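Local coordinates for protein 3-oxosteroid 1-dehydrogenase (Sterolibacterium denitrificans, PDB 7P18) that probably oxidises 3-oxosteroids to 3-oxo-delta1-steroids, using a bound FAD cofactor as electron acceptor, at residues T7-V12 and A262-V267; A368-N373 and V491-I496. All coordinates share one frame; numbering follows the deposited sequence.

Interaction 1: residues T7-V12 and A262-V267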
ATOM      1  N   THR A   7      21.771   9.406  23.871  1.00 42.58           N
ATOM      2  CA  THR A   7      20.594   9.136  24.730  1.00 40.08           C
ATOM      3  C   THR A   7      19.447  10.051  24.332  1.00 37.44           C
ATOM      4  O   THR A   7      19.653  11.287  24.258  1.00 35.89           O
ATOM      5  CB  THR A   7      20.923   9.293  26.216  1.00 41.26           C
ATOM      6  OG1 THR A   7      22.073   8.493  26.465  1.00 38.41           O
ATOM      7  CG2 THR A   7      19.798   8.818  27.103  1.00 42.79           C
ATOM      8  N   TYR A   8      18.285   9.443  24.085  1.00 36.78           N
ATOM      9  CA  TYR A   8      17.016  10.150  23.792  1.00 35.52           C
ATOM     10  C   TYR A   8      15.921   9.523  24.655  1.00 29.83           C
ATOM     11  O   TYR A   8      16.091   8.390  25.133  1.00 35.52           O
ATOM     12  CB  TYR A   8      16.717  10.057  22.290  1.00 39.32           C
ATOM     13  CG  TYR A   8      17.809  10.584  21.390  1.00 39.68           C
ATOM     14  CD1 TYR A   8      18.908   9.808  21.055  1.00 37.10           C
ATOM     15  CD2 TYR A   8      17.748  11.869  20.879  1.00 37.27           C
ATOM     16  CE1 TYR A   8      19.914  10.296  20.235  1.00 35.80           C
ATOM     17  CE2 TYR A   8      18.736  12.365  20.047  1.00 38.24           C
ATOM     18  CZ  TYR A   8      19.827  11.577  19.732  1.00 36.17           C
ATOM     19  OH  TYR A   8      20.793  12.068  18.907  1.00 39.26           O
ATOM     20  N   ASP A   9      14.802  10.225  24.814  1.00 32.54           N
ATOM     21  CA  ASP A   9      13.591   9.627  25.440  1.00 31.06           C
ATOM     22  C   ASP A   9      13.102   8.490  24.536  1.00 31.12           C
ATOM     23  O   ASP A   9      12.904   7.347  25.028  1.00 30.07           O
ATOM     24  CB  ASP A   9      12.537  10.708  25.685  1.00 33.92           C
ATOM     25  CG  ASP A   9      12.972  11.713  26.744  1.00 31.68           C
ATOM     26  OD1 ASP A   9      13.779  11.306  27.588  1.00 31.91           O
ATOM     27  OD2 ASP A   9      12.498  12.856  26.694  1.00 32.80           O
ATOM     28  N   VAL A  10      13.002   8.781  23.242  1.00 28.88           N
ATOM     29  CA  VAL A  10      12.372   7.855  22.254  1.00 30.85           C
ATOM     30  C   VAL A  10      13.318   7.676  21.051  1.00 25.65           C
ATOM     31  O   VAL A  10      13.732   8.688  20.458  1.00 30.73           O
ATOM     32  CB  VAL A  10      10.995   8.401  21.830  1.00 32.55           C
ATOM     33  CG1 VAL A  10      10.370   7.536  20.757  1.00 32.56           C
ATOM     34  CG2 VAL A  10      10.051   8.526  23.024  1.00 34.01           C
ATOM     35  N   ILE A  11      13.620   6.428  20.706  1.00 25.23           N
ATOM     36  CA  ILE A  11      14.265   6.132  19.410  1.00 29.04           C
ATOM     37  C   ILE A  11      13.261   5.395  18.517  1.00 26.08           C
ATOM     38  O   ILE A  11      12.755   4.344  18.917  1.00 27.74           O
ATOM     39  CB  ILE A  11      15.578   5.362  19.597  1.00 27.54           C
ATOM     40  CG1 ILE A  11      16.500   6.064  20.592  1.00 31.00           C
ATOM     41  CG2 ILE A  11      16.236   5.202  18.236  1.00 30.92           C
ATOM     42  CD1 ILE A  11      17.667   5.229  21.002  1.00 34.01           C
ATOM     43  N   VAL A  12      13.019   5.945  17.328  1.00 25.30           N
ATOM     44  CA  VAL A  12      12.096   5.369  16.305  1.00 26.45           C
ATOM     45  C   VAL A  12      12.947   4.707  15.231  1.00 26.06           C
ATOM     46  O   VAL A  12      13.783   5.404  14.634  1.00 27.66           O
ATOM     47  CB  VAL A  12      11.200   6.457  15.716  1.00 28.42           C
ATOM     48  CG1 VAL A  12      10.298   5.917  14.637  1.00 29.20           C
ATOM     49  CG2 VAL A  12      10.379   7.161  16.810  1.00 30.21           C
ATOM     50  N   ALA A 262      17.505   4.627  24.868  1.00 31.86           N
ATOM     51  CA  ALA A 262      16.129   5.170  24.877  1.00 33.40           C
ATOM     52  C   ALA A 262      15.631   5.138  26.319  1.00 27.80           C
ATOM     53  O   ALA A 262      15.405   4.043  26.815  1.00 30.12           O
ATOM     54  CB  ALA A 262      15.220   4.354  23.971  1.00 34.26           C
ATOM     55  N   ARG A 263      15.509   6.296  26.953  1.00 30.88           N
ATOM     56  CA  ARG A 263      15.053   6.388  28.367  1.00 37.61           C
ATOM     57  C   ARG A 263      13.617   5.861  28.500  1.00 37.09           C
ATOM     58  O   ARG A 263      13.322   5.231  29.521  1.00 37.88           O
ATOM     59  CB  ARG A 263      15.069   7.830  28.861  1.00 39.45           C
ATOM     60  CG  ARG A 263      16.431   8.499  28.774  1.00 44.19           C
ATOM     61  CD  ARG A 263      16.474   9.726  29.650  1.00 46.78           C
ATOM     62  NE  ARG A 263      17.643  10.555  29.385  1.00 46.76           N
ATOM     63  CZ  ARG A 263      17.701  11.545  28.503  1.00 47.29           C
ATOM     64  NH1 ARG A 263      16.672  11.835  27.723  1.00 50.41           N
ATOM     65  NH2 ARG A 263      18.823  12.228  28.380  1.00 50.05           N
ATOM     66  N   ARG A 264      12.754   6.135  27.513  1.00 33.24           N
ATOM     67  CA  ARG A 264      11.280   5.946  27.633  1.00 31.88           C
ATOM     68  C   ARG A 264      10.789   4.849  26.682  1.00 35.15           C
ATOM     69  O   ARG A 264       9.933   4.054  27.103  1.00 32.30           O
ATOM     70  CB  ARG A 264      10.584   7.288  27.433  1.00 34.42           C
ATOM     71  CG  ARG A 264      11.042   8.349  28.428  1.00 39.54           C
ATOM     72  CD  ARG A 264      10.437   8.084  29.786  1.00 43.62           C
ATOM     73  NE  ARG A 264       9.033   8.457  29.751  1.00 51.41           N
ATOM     74  CZ  ARG A 264       8.579   9.709  29.808  1.00 51.72           C
ATOM     75  NH1 ARG A 264       9.422  10.731  29.913  1.00 46.93           N
ATOM     76  NH2 ARG A 264       7.271   9.937  29.754  1.00 51.81           N
ATOM     77  N   GLY A 265      11.298   4.776  25.448  1.00 33.76           N
ATOM     78  CA  GLY A 265      10.809   3.717  24.553  1.00 30.25           C
ATOM     79  C   GLY A 265      11.495   3.670  23.210  1.00 28.44           C
ATOM     80  O   GLY A 265      12.016   4.688  22.749  1.00 27.66           O
ATOM     81  N   VAL A 266      11.466   2.478  22.635  1.00 28.26           N
ATOM     82  CA  VAL A 266      11.906   2.180  21.250  1.00 27.12           C
ATOM     83  C   VAL A 266      10.654   1.826  20.466  1.00 26.50           C
ATOM     84  O   VAL A 266       9.965   0.880  20.885  1.00 28.63           O
ATOM     85  CB  VAL A 266      12.910   1.018  21.226  1.00 26.81           C
ATOM     86  CG1 VAL A 266      13.188   0.525  19.811  1.00 25.06           C
ATOM     87  CG2 VAL A 266      14.198   1.402  21.959  1.00 27.07           C
ATOM     88  N   VAL A 267      10.430   2.529  19.363  1.00 26.11           N
ATOM     89  CA  VAL A 267       9.289   2.248  18.454  1.00 25.69           C
ATOM     90  C   VAL A 267       9.844   1.574  17.199  1.00 25.32           C
ATOM     91  O   VAL A 267      10.603   2.244  16.463  1.00 28.70           O
ATOM     92  CB  VAL A 267       8.517   3.521  18.108  1.00 27.17           C
ATOM     93  CG1 VAL A 267       7.331   3.216  17.196  1.00 24.60           C
ATOM     94  CG2 VAL A 267       8.083   4.245  19.369  1.00 27.84           C
TER

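Interaction 2: residues A368-N373 and V491-I496. With FAD (flavin-adenine dinucleotide), chain C.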
ATOM      1  N   ALA A 368      -4.881 -13.879  -2.651  1.00 23.61           N
ATOM      2  CA  ALA A 368      -5.287 -15.092  -1.917  1.00 22.47           C
ATOM      3  C   ALA A 368      -5.936 -16.086  -2.877  1.00 24.17           C
ATOM      4  O   ALA A 368      -5.669 -17.288  -2.743  1.00 23.85           O
ATOM      5  CB  ALA A 368      -6.217 -14.752  -0.785  1.00 23.03           C
ATOM      6  N   ALA A 369      -6.732 -15.613  -3.837  1.00 22.98           N
ATOM      7  CA  ALA A 369      -7.450 -16.475  -4.787  1.00 22.14           C
ATOM      8  C   ALA A 369      -6.442 -17.101  -5.758  1.00 21.79           C
ATOM      9  O   ALA A 369      -6.735 -18.212  -6.215  1.00 23.01           O
ATOM     10  CB  ALA A 369      -8.514 -15.697  -5.536  1.00 21.05           C
ATOM     11  N   MET A 370      -5.363 -16.406  -6.107  1.00 21.26           N
ATOM     12  CA  MET A 370      -4.296 -16.991  -6.996  1.00 24.21           C
ATOM     13  C   MET A 370      -3.721 -18.237  -6.292  1.00 24.98           C
ATOM     14  O   MET A 370      -3.652 -19.316  -6.909  1.00 22.65           O
ATOM     15  CB  MET A 370      -3.186 -15.987  -7.289  1.00 22.73           C
ATOM     16  CG  MET A 370      -3.619 -14.825  -8.177  1.00 22.54           C
ATOM     17  SD  MET A 370      -2.387 -13.603  -8.377  1.00 23.06           S
ATOM     18  CE  MET A 370      -1.103 -14.473  -9.283  1.00 21.38           C
ATOM     19  N   TYR A 371      -3.408 -18.122  -5.007  1.00 23.71           N
ATOM     20  CA  TYR A 371      -2.864 -19.265  -4.213  1.00 24.50           C
ATOM     21  C   TYR A 371      -3.926 -20.344  -4.095  1.00 24.73           C
ATOM     22  O   TYR A 371      -3.611 -21.549  -4.216  1.00 24.87           O
ATOM     23  CB  TYR A 371      -2.297 -18.804  -2.873  1.00 22.51           C
ATOM     24  CG  TYR A 371      -0.923 -18.198  -2.953  1.00 23.28           C
ATOM     25  CD1 TYR A 371       0.205 -18.986  -3.179  1.00 23.53           C
ATOM     26  CD2 TYR A 371      -0.732 -16.831  -2.870  1.00 22.78           C
ATOM     27  CE1 TYR A 371       1.471 -18.427  -3.260  1.00 22.03           C
ATOM     28  CE2 TYR A 371       0.520 -16.258  -2.931  1.00 23.87           C
ATOM     29  CZ  TYR A 371       1.629 -17.059  -3.170  1.00 21.59           C
ATOM     30  OH  TYR A 371       2.843 -16.475  -3.218  1.00 22.28           O
ATOM     31  N   GLU A 372      -5.174 -19.970  -3.866  1.00 25.46           N
ATOM     32  CA  GLU A 372      -6.260 -20.959  -3.691  1.00 24.59           C
ATOM     33  C   GLU A 372      -6.431 -21.742  -4.992  1.00 29.02           C
ATOM     34  O   GLU A 372      -6.518 -23.006  -4.933  1.00 25.61           O
ATOM     35  CB  GLU A 372      -7.563 -20.286  -3.261  1.00 30.65           C
ATOM     36  CG  GLU A 372      -8.614 -21.254  -2.781  1.00 37.49           C
ATOM     37  CD  GLU A 372      -9.388 -22.015  -3.841  1.00 49.94           C
ATOM     38  OE1 GLU A 372      -9.402 -21.555  -5.027  1.00 57.44           O
ATOM     39  OE2 GLU A 372      -9.980 -23.083  -3.481  1.00 57.55           O
ATOM     40  N   ASN A 373      -6.476 -21.070  -6.145  1.00 24.28           N
ATOM     41  CA  ASN A 373      -6.635 -21.802  -7.434  1.00 25.57           C
ATOM     42  C   ASN A 373      -5.346 -22.580  -7.778  1.00 24.40           C
ATOM     43  O   ASN A 373      -5.468 -23.669  -8.339  1.00 24.87           O
ATOM     44  CB  ASN A 373      -7.029 -20.889  -8.578  1.00 25.77           C
ATOM     45  CG  ASN A 373      -7.380 -21.708  -9.797  1.00 25.35           C
ATOM     46  OD1 ASN A 373      -6.565 -21.849 -10.692  1.00 27.86           O
ATOM     47  ND2 ASN A 373      -8.564 -22.287  -9.790  1.00 24.81           N
ATOM     48  N   VAL A 491       0.576 -11.866 -14.570  1.00 23.83           N
ATOM     49  CA  VAL A 491       0.217 -11.354 -13.225  1.00 21.22           C
ATOM     50  C   VAL A 491       0.883 -12.251 -12.160  1.00 19.54           C
ATOM     51  O   VAL A 491       0.449 -13.403 -11.925  1.00 22.79           O
ATOM     52  CB  VAL A 491      -1.310 -11.259 -13.095  1.00 27.20           C
ATOM     53  CG1 VAL A 491      -1.652 -10.810 -11.730  1.00 31.59           C
ATOM     54  CG2 VAL A 491      -1.889 -10.252 -14.087  1.00 29.85           C
ATOM     55  N   ASP A 492       1.887 -11.703 -11.513  1.00 20.20           N
ATOM     56  CA  ASP A 492       2.594 -12.405 -10.416  1.00 20.93           C
ATOM     57  C   ASP A 492       1.828 -12.218  -9.103  1.00 20.69           C
ATOM     58  O   ASP A 492       1.097 -11.194  -8.955  1.00 20.97           O
ATOM     59  CB  ASP A 492       4.023 -11.879 -10.308  1.00 20.34           C
ATOM     60  CG  ASP A 492       4.946 -12.457 -11.374  1.00 20.17           C
ATOM     61  OD1 ASP A 492       4.876 -13.661 -11.572  1.00 23.75           O
ATOM     62  OD2 ASP A 492       5.702 -11.659 -11.990  1.00 20.92           O
ATOM     63  N   ALA A 493       1.982 -13.141  -8.164  1.00 21.76           N
ATOM     64  CA  ALA A 493       1.417 -12.960  -6.790  1.00 20.87           C
ATOM     65  C   ALA A 493       2.328 -12.006  -6.042  1.00 20.57           C
ATOM     66  O   ALA A 493       3.177 -12.497  -5.256  1.00 21.64           O
ATOM     67  CB  ALA A 493       1.309 -14.302  -6.086  1.00 24.63           C
ATOM     68  N   GLY A 494       2.230 -10.714  -6.355  1.00 18.52           N
ATOM     69  CA  GLY A 494       3.003  -9.637  -5.737  1.00 21.39           C
ATOM     70  C   GLY A 494       2.473  -9.246  -4.357  1.00 18.43           C
ATOM     71  O   GLY A 494       1.560  -9.896  -3.847  1.00 19.15           O
ATOM     72  N   ASP A 495       3.079  -8.223  -3.788  1.00 20.59           N
ATOM     73  CA  ASP A 495       2.746  -7.697  -2.457  1.00 21.22           C
ATOM     74  C   ASP A 495       3.176  -6.237  -2.391  1.00 21.57           C
ATOM     75  O   ASP A 495       4.018  -5.794  -3.171  1.00 21.77           O
ATOM     76  CB  ASP A 495       3.416  -8.534  -1.354  1.00 20.62           C
ATOM     77  CG  ASP A 495       4.924  -8.381  -1.360  1.00 20.22           C
ATOM     78  OD1 ASP A 495       5.408  -7.284  -1.004  1.00 20.13           O
ATOM     79  OD2 ASP A 495       5.575  -9.327  -1.878  1.00 21.22           O
ATOM     80  N   ILE A 496       2.593  -5.524  -1.446  1.00 19.76           N
ATOM     81  CA  ILE A 496       2.981  -4.178  -1.010  1.00 18.80           C
ATOM     82  C   ILE A 496       3.540  -4.248   0.414  1.00 17.91           C
ATOM     83  O   ILE A 496       3.588  -3.208   1.082  1.00 20.26           O
ATOM     84  CB  ILE A 496       1.767  -3.229  -1.178  1.00 21.16           C
ATOM     85  CG1 ILE A 496       0.566  -3.608  -0.304  1.00 21.66           C
ATOM     86  CG2 ILE A 496       1.381  -3.203  -2.652  1.00 21.30           C
ATOM     87  CD1 ILE A 496      -0.664  -2.700  -0.498  1.00 24.25           C
TER
HETATM   88  PA  FAD C 601       7.703   1.474   5.204  1.00 22.25           P
HETATM   89  O1A FAD C 601       6.845   2.583   4.710  1.00 20.93           O
HETATM   90  O2A FAD C 601       8.276   0.636   4.093  1.00 21.24           O
HETATM   91  O5B FAD C 601       8.856   2.124   6.075  1.00 22.27           O
HETATM   92  C5B FAD C 601       9.830   1.251   6.706  1.00 21.40           C
HETATM   93  C4B FAD C 601      11.155   1.951   6.697  1.00 20.82           C
HETATM   94  O4B FAD C 601      12.053   1.266   7.612  1.00 24.47           O
HETATM   95  C3B FAD C 601      11.879   1.998   5.335  1.00 22.05           C
HETATM   96  O3B FAD C 601      12.299   3.321   5.021  1.00 22.28           O
HETATM   97  C2B FAD C 601      13.053   1.033   5.523  1.00 24.19           C
HETATM   98  O2B FAD C 601      14.140   1.304   4.648  1.00 23.55           O
HETATM   99  C1B FAD C 601      13.322   1.161   7.023  1.00 23.41           C
HETATM  100  N9A FAD C 601      14.053   0.039   7.613  1.00 24.23           N
HETATM  101  C8A FAD C 601      14.010  -1.286   7.283  1.00 22.74           C
HETATM  102  N7A FAD C 601      14.890  -2.013   7.967  1.00 24.82           N
HETATM  103  C5A FAD C 601      15.502  -1.105   8.821  1.00 22.91           C
HETATM  104  C6A FAD C 601      16.509  -1.243   9.801  1.00 22.67           C
HETATM  105  N6A FAD C 601      17.156  -2.385  10.061  1.00 22.78           N
HETATM  106  N1A FAD C 601      16.883  -0.128  10.465  1.00 22.24           N
HETATM  107  C2A FAD C 601      16.270   1.023  10.175  1.00 23.26           C
HETATM  108  N3A FAD C 601      15.367   1.290   9.226  1.00 23.85           N
HETATM  109  C4A FAD C 601      15.003   0.158   8.599  1.00 24.95           C
HETATM  110  N1  FAD C 601      -1.281   1.263   1.870  1.00 21.16           N
HETATM  111  C2  FAD C 601      -2.286   2.074   2.273  1.00 23.27           C
HETATM  112  O2  FAD C 601      -2.832   1.912   3.379  1.00 21.63           O
HETATM  113  N3  FAD C 601      -2.709   3.095   1.520  1.00 21.91           N
HETATM  114  C4  FAD C 601      -2.360   3.224   0.191  1.00 24.80           C
HETATM  115  O4  FAD C 601      -2.698   4.240  -0.406  1.00 23.17           O
HETATM  116  C4X FAD C 601      -1.329   2.377  -0.300  1.00 24.67           C
HETATM  117  N5  FAD C 601      -0.936   2.494  -1.558  1.00 24.67           N
HETATM  118  C5X FAD C 601       0.115   1.709  -1.971  1.00 22.08           C
HETATM  119  C6  FAD C 601       0.621   1.880  -3.281  1.00 25.62           C
HETATM  120  C7  FAD C 601       1.764   1.218  -3.710  1.00 25.05           C
HETATM  121  C7M FAD C 601       2.306   1.438  -5.107  1.00 24.43           C
HETATM  122  C8  FAD C 601       2.461   0.404  -2.801  1.00 23.71           C
HETATM  123  C8M FAD C 601       3.730  -0.311  -3.231  1.00 27.91           C
HETATM  124  C9  FAD C 601       1.932   0.164  -1.548  1.00 22.55           C
HETATM  125  C9A FAD C 601       0.789   0.843  -1.082  1.00 23.19           C
HETATM  126  N10 FAD C 601       0.241   0.636   0.194  1.00 22.20           N
HETATM  127  C10 FAD C 601      -0.818   1.417   0.640  1.00 23.65           C
HETATM  128  C1' FAD C 601       0.929  -0.207   1.178  1.00 20.37           C
HETATM  129  C2' FAD C 601       1.810   0.674   2.090  1.00 20.47           C
HETATM  130  O2' FAD C 601       2.707   1.503   1.353  1.00 19.97           O
HETATM  131  C3' FAD C 601       2.609  -0.144   3.120  1.00 19.24           C
HETATM  132  O3' FAD C 601       1.840  -1.228   3.646  1.00 20.05           O
HETATM  133  C4' FAD C 601       3.138   0.750   4.221  1.00 20.17           C
HETATM  134  O4' FAD C 601       3.863   1.810   3.613  1.00 21.86           O
HETATM  135  C5' FAD C 601       4.011   0.037   5.231  1.00 20.20           C
HETATM  136  O5' FAD C 601       4.500   1.055   6.126  1.00 20.79           O
HETATM  137  P   FAD C 601       5.652   0.715   7.167  1.00 21.66           P
HETATM  138  O1P FAD C 601       5.867   2.002   7.841  1.00 21.93           O
HETATM  139  O2P FAD C 601       5.410  -0.525   7.902  1.00 20.91           O
HETATM  140  O3P FAD C 601       6.949   0.450   6.203  1.00 22.35           O
HETATM  141  O   HOH W   1       4.592 -14.201  -3.455  1.00 26.85           O

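Interaction 1: residues T7-V12 and A262-V267
A beta bulge in a parallel strand pair brings Y8 and D9 against R263 and R264, where both segments turn a corner, passing from the mixed sheet into the parallel sheet of the Rossmann-type FAD-binding fold. Y8 is bridged to A262, but V10 faces G265, so the register slips by one residue. The backbone bonds record the slip. R263 N donates to Y8 O at 2.8 Å, while D9 O accepts two amides, R264 N at 2.8 Å and G265 N at 3.1 Å. Beyond the bulge, regular parallel pairing resumes between 10-12 and 265-267, their axes 14° apart: I11 N reaches G265 O at 3.1 Å, and V267 N reaches I11 O at 3.0 Å.

The R263 side chain, extended from CG to NE, crosses that of T7 at about a right angle. Its NH1 meets D9 OD1 at 2.9 Å in a salt bridge; D9 OD1 lies close to the guanidinium plane, at its edge, while NH1 stands above the carboxylate plane, 50° out of it, with the two planes turned 62° apart. T7 CG2, anti to the backbone N, covers one guanidinium face toward its rim, 3.6 Å from NE. An alanine at D9 would probably leave the R263 guanidinium without this carboxylate and freer to swing away from T7.

Apolar contacts occupy both sheet faces. I11 CD1 packs 3.9 Å from A262 CB on one; V10, V12 and V267 share the other. The two-amide grip on D9 O satisfies both N-H groups at the corner. The charge pair lies at this more exposed corner, whereas between buried 10-12 and 265-267 the bonds are all main-chain and the side-chain contacts aliphatic.

Interaction 2: residues A368-N373 and V491-I496
M370 and Y371, successive residues of one helix, reach the strand by different means and converge on A493. The first kind of contact is van der Waals packing. The M370 chain is straight as far as SD, then turns at its last torsion (chi3 66°), which places the S-methyl CE against the strand backbone, 3.2 Å from V491 O and 3.5 Å from A493 N. The apolar contacts are CE with A493 CB at 4.0 Å and SD with V491 CG1 at 4.4 Å. On the ring side, Y371 CE2 approaches A493 CB obliquely at 3.8 Å, so this small methyl is held between thioether and phenol.

The polar link is indirect: one water donates to Y371 OH at 2.9 Å and to A493 O at 2.9 Å. Y371 OH is also hydrogen-bonded to P287 O, so two partners hold the hydroxyl.

The axes of 368-373 and 491-495 run 126° apart, 9.1 Å at closest approach; the first belongs to helix 363-377, the second to strand 486-502, which pairs with strands 320-326 and 383-387 in a larger antiparallel sheet. W322 meets the Y371 ring, and further along the chain I496 lies against the FAD.

Overall arrangement
Interactions 1 and 2 lie on opposite sides of the chain's centre, with their own centres 38 Å apart and their nearest atoms about 18 Å apart. They come in series along the chain: 262-267 is complete before 368-373 begins. They share no sheet. Interaction 1 belongs to the five-stranded parallel sheet of the Rossmann-type nucleotide-binding fold and, at its bulge, to the adjoining mixed sheet; interaction 2 sets a helix on the large antiparallel sheet. The side chain of V12 is about 9 Å from FAD, nearest its adenosine half and without touching it, whereas I496 CD1 touches FAD C1', beside the isoalloxazine ring; the two segments thus lie near different parts of one cofactor.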